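Local coordinates for protein exocyst complex component EXO70 (Saccharomyces cerevisiae, PDB 2B1E) that forms part of the exocyst complex, which tethers secretory vesicles to sites of exocytosis, and plays a role in assembling that complex, at residues A[175-188]-A[245-259]. Sequence-based numbering, arbitrary orientation.
Sequences KGSSGMNSYTEALL and FSFELVESINDVKKS
T184 and S252 meet hydroxyl to hydroxyl where the start of helix 180-201 runs beside helix 245-259, OG1 of T184 lying 2.5 Å from OG of S252. Two small residues suit this spot, since each reaches across on a single carbon. With OG1 beside its own backbone N (chi1 -69°), T184 also donates to the carbonyl O of M180, which takes T184 N on the opposite face of its plane. S252 OG is hydrogen-bonded to Y224 OH of helix 209-233 as well, so the three hydroxyls form a polar chain. A valine in place of T184 would probably cost S252 its mate across the interface and leave M180 O with one donor fewer.

Apolar contacts flank this pair. M180, unbranched and pliable, turns CG onto CD2 of L249 at 3.8 Å, the side chains crossing at about a right angle, while its CB lies at the edge of the F245 ring. One turn beyond T184, the branched end of L188 sets CD1 against D255 CB and CD2 against the backbone of D255 and V256, and L187 CD2 touches V256 CG2.

At the other end, E248 is long enough, extended beyond CG, to reach the loop, where OE1 accepts from G176 N; the modelled 2.5 Å is doubtfully short. G176 has a positive phi (46°), readily adopted without a side chain. S178 OG caps the helix by accepting from M180 N. Segments 180-188 and 245-259, axes 10.1 Å apart and 3° from parallel, are parted in sequence by helix 209-233, as expected in the up-and-down helical bundles of the long Exo70 rod.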
loop_
_atom_site.group_PDB
_atom_site.type_symbol
_atom_site.label_atom_id
_atom_site.label_comp_id
_atom_site.label_asym_id
_atom_site.label_seq_id
_atom_site.Cartn_x
_atom_site.Cartn_y
_atom_site.Cartn_z
ATOM N N LYS A 175 12.725 -3.940 -2.613
ATOM C CA LYS A 175 11.326 -4.314 -2.432
ATOM C C LYS A 175 11.206 -5.776 -2.014
ATOM O O LYS A 175 11.979 -6.623 -2.457
ATOM C CB LYS A 175 10.542 -4.090 -3.728
ATOM C CG LYS A 175 9.080 -4.500 -3.640
ATOM C CD LYS A 175 8.390 -4.466 -4.995
ATOM C CE LYS A 175 6.944 -4.927 -4.879
ATOM N NZ LYS A 175 6.278 -5.040 -6.205
ATOM N N GLY A 176 10.229 -6.056 -1.155
ATOM C CA GLY A 176 9.999 -7.410 -0.681
ATOM C C GLY A 176 11.262 -8.127 -0.252
ATOM O O GLY A 176 11.392 -9.336 -0.442
ATOM N N SER A 177 12.194 -7.387 0.338
ATOM C CA SER A 177 13.451 -7.976 0.773
ATOM C C SER A 177 13.502 -8.133 2.287
ATOM O O SER A 177 14.317 -8.892 2.811
ATOM C CB SER A 177 14.621 -7.107 0.300
ATOM O OG SER A 177 15.863 -7.752 0.526
ATOM N N SER A 178 12.618 -7.423 2.983
ATOM C CA SER A 178 12.566 -7.461 4.442
ATOM C C SER A 178 12.368 -8.858 5.024
ATOM O O SER A 178 11.835 -9.754 4.366
ATOM C CB SER A 178 11.450 -6.546 4.946
ATOM O OG SER A 178 11.346 -6.595 6.357
ATOM N N GLY A 179 12.800 -9.028 6.269
ATOM C CA GLY A 179 12.663 -10.311 6.932
ATOM C C GLY A 179 11.300 -10.465 7.579
ATOM O O GLY A 179 10.997 -11.500 8.175
ATOM N N MET A 180 10.476 -9.428 7.463
ATOM C CA MET A 180 9.140 -9.456 8.040
ATOM C C MET A 180 8.273 -10.420 7.234
ATOM O O MET A 180 7.294 -10.970 7.745
ATOM C CB MET A 180 8.528 -8.053 8.019
ATOM C CG MET A 180 7.321 -7.879 8.931
ATOM S SD MET A 180 7.732 -7.937 10.692
ATOM C CE MET A 180 7.662 -9.685 10.994
ATOM N N ASN A 181 8.652 -10.629 5.976
ATOM C CA ASN A 181 7.921 -11.521 5.085
ATOM C C ASN A 181 8.026 -12.980 5.523
ATOM O O ASN A 181 7.013 -13.671 5.651
ATOM C CB ASN A 181 8.435 -11.372 3.649
ATOM C CG ASN A 181 8.289 -9.955 3.125
ATOM O OD1 ASN A 181 7.198 -9.386 3.140
ATOM N ND2 ASN A 181 9.392 -9.378 2.657
ATOM N N SER A 182 9.251 -13.447 5.742
ATOM C CA SER A 182 9.464 -14.824 6.181
ATOM C C SER A 182 8.857 -15.023 7.564
ATOM O O SER A 182 8.118 -15.980 7.793
ATOM C CB SER A 182 10.956 -15.152 6.230
ATOM O OG SER A 182 11.520 -15.124 4.935
ATOM N N TYR A 183 9.177 -14.113 8.478
ATOM C CA TYR A 183 8.664 -14.174 9.841
ATOM C C TYR A 183 7.159 -14.384 9.796
ATOM O O TYR A 183 6.608 -15.178 10.568
ATOM C CB TYR A 183 8.971 -12.876 10.587
ATOM C CG TYR A 183 8.626 -12.921 12.062
ATOM C CD1 TYR A 183 9.578 -13.289 13.012
ATOM C CD2 TYR A 183 7.338 -12.613 12.506
ATOM C CE1 TYR A 183 9.257 -13.347 14.370
ATOM C CE2 TYR A 183 7.005 -12.669 13.859
ATOM C CZ TYR A 183 7.968 -13.034 14.784
ATOM O OH TYR A 183 7.641 -13.071 16.123
ATOM N N THR A 184 6.498 -13.666 8.889
ATOM C CA THR A 184 5.054 -13.768 8.728
ATOM C C THR A 184 4.652 -15.134 8.192
ATOM O O THR A 184 3.738 -15.772 8.720
ATOM C CB THR A 184 4.514 -12.695 7.761
ATOM O OG1 THR A 184 4.637 -11.399 8.362
ATOM C CG2 THR A 184 3.050 -12.957 7.443
ATOM N N GLU A 185 5.338 -15.582 7.145
ATOM C CA GLU A 185 5.033 -16.872 6.543
ATOM C C GLU A 185 5.213 -17.989 7.565
ATOM O O GLU A 185 4.411 -18.925 7.622
ATOM C CB GLU A 185 5.936 -17.128 5.335
ATOM C CG GLU A 185 5.471 -18.276 4.461
ATOM C CD GLU A 185 6.481 -18.654 3.391
ATOM O OE1 GLU A 185 7.050 -17.742 2.753
ATOM O OE2 GLU A 185 6.699 -19.865 3.182
ATOM N N ALA A 186 6.265 -17.887 8.375
ATOM C CA ALA A 186 6.534 -18.895 9.395
ATOM C C ALA A 186 5.387 -18.910 10.400
ATOM O O ALA A 186 4.847 -19.967 10.733
ATOM C CB ALA A 186 7.847 -18.584 10.105
ATOM N N LEU A 187 5.022 -17.727 10.872
ATOM C CA LEU A 187 3.936 -17.568 11.830
ATOM C C LEU A 187 2.612 -18.142 11.314
ATOM O O LEU A 187 1.830 -18.712 12.075
ATOM C CB LEU A 187 3.758 -16.088 12.166
ATOM C CG LEU A 187 2.598 -15.773 13.111
ATOM C CD1 LEU A 187 2.729 -16.608 14.388
ATOM C CD2 LEU A 187 2.590 -14.284 13.428
ATOM N N LEU A 188 2.366 -17.996 10.019
ATOM C CA LEU A 188 1.137 -18.502 9.429
ATOM C C LEU A 188 1.115 -20.030 9.451
ATOM O O LEU A 188 0.068 -20.642 9.663
ATOM C CB LEU A 188 0.990 -17.971 7.999
ATOM C CG LEU A 188 0.836 -16.447 7.934
ATOM C CD1 LEU A 188 0.903 -15.961 6.488
ATOM C CD2 LEU A 188 -0.473 -16.051 8.576
ATOM N N PHE A 245 7.512 0.428 2.385
ATOM C CA PHE A 245 7.571 -0.832 3.108
ATOM C C PHE A 245 6.240 -1.061 3.810
ATOM O O PHE A 245 5.854 -2.200 4.077
ATOM C CB PHE A 245 8.700 -0.810 4.139
ATOM C CG PHE A 245 8.829 -2.089 4.916
ATOM C CD1 PHE A 245 9.008 -3.301 4.255
ATOM C CD2 PHE A 245 8.763 -2.086 6.306
ATOM C CE1 PHE A 245 9.114 -4.487 4.963
ATOM C CE2 PHE A 245 8.870 -3.274 7.023
ATOM C CZ PHE A 245 9.046 -4.476 6.349
ATOM N N SER A 246 5.543 0.030 4.101
ATOM C CA SER A 246 4.253 -0.039 4.766
ATOM C C SER A 246 3.284 -0.924 3.986
ATOM O O SER A 246 2.442 -1.602 4.575
ATOM C CB SER A 246 3.665 1.362 4.921
ATOM O OG SER A 246 3.493 1.980 3.660
ATOM N N PHE A 247 3.399 -0.917 2.661
ATOM C CA PHE A 247 2.525 -1.741 1.834
ATOM C C PHE A 247 2.727 -3.220 2.154
ATOM O O PHE A 247 1.770 -3.997 2.150
ATOM C CB PHE A 247 2.793 -1.502 0.343
ATOM C CG PHE A 247 2.355 -0.150 -0.151
ATOM C CD1 PHE A 247 1.107 0.364 0.194
ATOM C CD2 PHE A 247 3.174 0.594 -0.998
ATOM C CE1 PHE A 247 0.678 1.597 -0.301
ATOM C CE2 PHE A 247 2.756 1.826 -1.497
ATOM C CZ PHE A 247 1.506 2.329 -1.148
ATOM N N GLU A 248 3.970 -3.606 2.430
ATOM C CA GLU A 248 4.275 -4.997 2.753
ATOM C C GLU A 248 3.860 -5.336 4.182
ATOM O O GLU A 248 3.581 -6.492 4.496
ATOM C CB GLU A 248 5.767 -5.280 2.568
ATOM C CG GLU A 248 6.262 -5.063 1.149
ATOM C CD GLU A 248 7.734 -5.389 0.988
ATOM O OE1 GLU A 248 8.324 -4.967 -0.028
ATOM O OE2 GLU A 248 8.299 -6.067 1.870
ATOM N N LEU A 249 3.836 -4.329 5.048
ATOM C CA LEU A 249 3.427 -4.537 6.429
ATOM C C LEU A 249 1.916 -4.716 6.467
ATOM O O LEU A 249 1.400 -5.553 7.204
ATOM C CB LEU A 249 3.838 -3.347 7.298
ATOM C CG LEU A 249 5.339 -3.196 7.568
ATOM C CD1 LEU A 249 5.594 -1.915 8.354
ATOM C CD2 LEU A 249 5.849 -4.411 8.345
ATOM N N VAL A 250 1.207 -3.928 5.665
ATOM C CA VAL A 250 -0.247 -4.034 5.601
ATOM C C VAL A 250 -0.605 -5.456 5.183
ATOM O O VAL A 250 -1.534 -6.060 5.723
ATOM C CB VAL A 250 -0.842 -3.036 4.576
ATOM C CG1 VAL A 250 -2.318 -3.343 4.337
ATOM C CG2 VAL A 250 -0.679 -1.605 5.088
ATOM N N GLU A 251 0.144 -5.988 4.222
ATOM C CA GLU A 251 -0.079 -7.341 3.726
ATOM C C GLU A 251 0.178 -8.372 4.829
ATOM O O GLU A 251 -0.510 -9.391 4.921
ATOM C CB GLU A 251 0.850 -7.616 2.544
ATOM C CG GLU A 251 0.807 -9.052 2.049
ATOM C CD GLU A 251 1.916 -9.365 1.062
ATOM O OE1 GLU A 251 2.082 -10.558 0.724
ATOM O OE2 GLU A 251 2.619 -8.420 0.625
ATOM N N SER A 252 1.181 -8.101 5.654
ATOM C CA SER A 252 1.539 -8.986 6.750
ATOM C C SER A 252 0.402 -9.088 7.756
ATOM O O SER A 252 -0.124 -10.177 8.000
ATOM C CB SER A 252 2.798 -8.471 7.448
ATOM O OG SER A 252 3.207 -9.351 8.477
ATOM N N ILE A 253 0.019 -7.952 8.337
ATOM C CA ILE A 253 -1.051 -7.934 9.325
ATOM C C ILE A 253 -2.364 -8.486 8.758
ATOM O O ILE A 253 -3.153 -9.092 9.487
ATOM C CB ILE A 253 -1.285 -6.500 9.882
ATOM C CG1 ILE A 253 -2.214 -6.556 11.099
ATOM C CG2 ILE A 253 -1.893 -5.606 8.811
ATOM C CD1 ILE A 253 -1.617 -7.268 12.292
ATOM N N ASN A 254 -2.603 -8.280 7.464
ATOM C CA ASN A 254 -3.819 -8.800 6.846
ATOM C C ASN A 254 -3.780 -10.327 6.841
ATOM O O ASN A 254 -4.753 -10.980 7.216
ATOM C CB ASN A 254 -3.972 -8.292 5.409
ATOM C CG ASN A 254 -4.428 -6.846 5.344
ATOM O OD1 ASN A 254 -4.617 -6.192 6.372
ATOM N ND2 ASN A 254 -4.608 -6.341 4.130
ATOM N N ASP A 255 -2.657 -10.893 6.410
ATOM C CA ASP A 255 -2.514 -12.347 6.373
ATOM C C ASP A 255 -2.667 -12.973 7.763
ATOM O O ASP A 255 -3.281 -14.030 7.913
ATOM C CB ASP A 255 -1.158 -12.744 5.779
ATOM C CG ASP A 255 -1.087 -12.516 4.275
ATOM O OD1 ASP A 255 -2.156 -12.325 3.651
ATOM O OD2 ASP A 255 0.034 -12.542 3.714
ATOM N N VAL A 256 -2.108 -12.321 8.777
ATOM C CA VAL A 256 -2.202 -12.844 10.132
ATOM C C VAL A 256 -3.640 -12.768 10.624
ATOM O O VAL A 256 -4.159 -13.732 11.181
ATOM C CB VAL A 256 -1.276 -12.070 11.109
ATOM C CG1 VAL A 256 -1.541 -12.508 12.544
ATOM C CG2 VAL A 256 0.178 -12.332 10.757
ATOM N N LYS A 257 -4.292 -11.631 10.402
ATOM C CA LYS A 257 -5.674 -11.477 10.839
ATOM C C LYS A 257 -6.634 -12.473 10.190
ATOM O O LYS A 257 -7.522 -13.004 10.860
ATOM C CB LYS A 257 -6.170 -10.048 10.589
ATOM C CG LYS A 257 -5.540 -9.021 11.505
ATOM C CD LYS A 257 -6.366 -7.738 11.587
ATOM C CE LYS A 257 -6.505 -7.062 10.238
ATOM N NZ LYS A 257 -7.202 -5.751 10.369
ATOM N N LYS A 258 -6.462 -12.737 8.899
ATOM C CA LYS A 258 -7.354 -13.669 8.228
ATOM C C LYS A 258 -7.120 -15.108 8.692
ATOM O O LYS A 258 -8.039 -15.928 8.676
ATOM C CB LYS A 258 -7.202 -13.571 6.706
ATOM C CG LYS A 258 -5.933 -14.180 6.147
ATOM C CD LYS A 258 -6.244 -15.161 5.020
ATOM C CE LYS A 258 -6.953 -14.483 3.858
ATOM N NZ LYS A 258 -7.210 -15.439 2.738
ATOM N N SER A 259 -5.896 -15.413 9.117
ATOM C CA SER A 259 -5.577 -16.761 9.584
ATOM C C SER A 259 -6.164 -16.961 10.972
ATOM O O SER A 259 -6.380 -18.091 11.415
ATOM C CB SER A 259 -4.064 -16.962 9.648
ATOM O OG SER A 259 -3.518 -16.290 10.768
#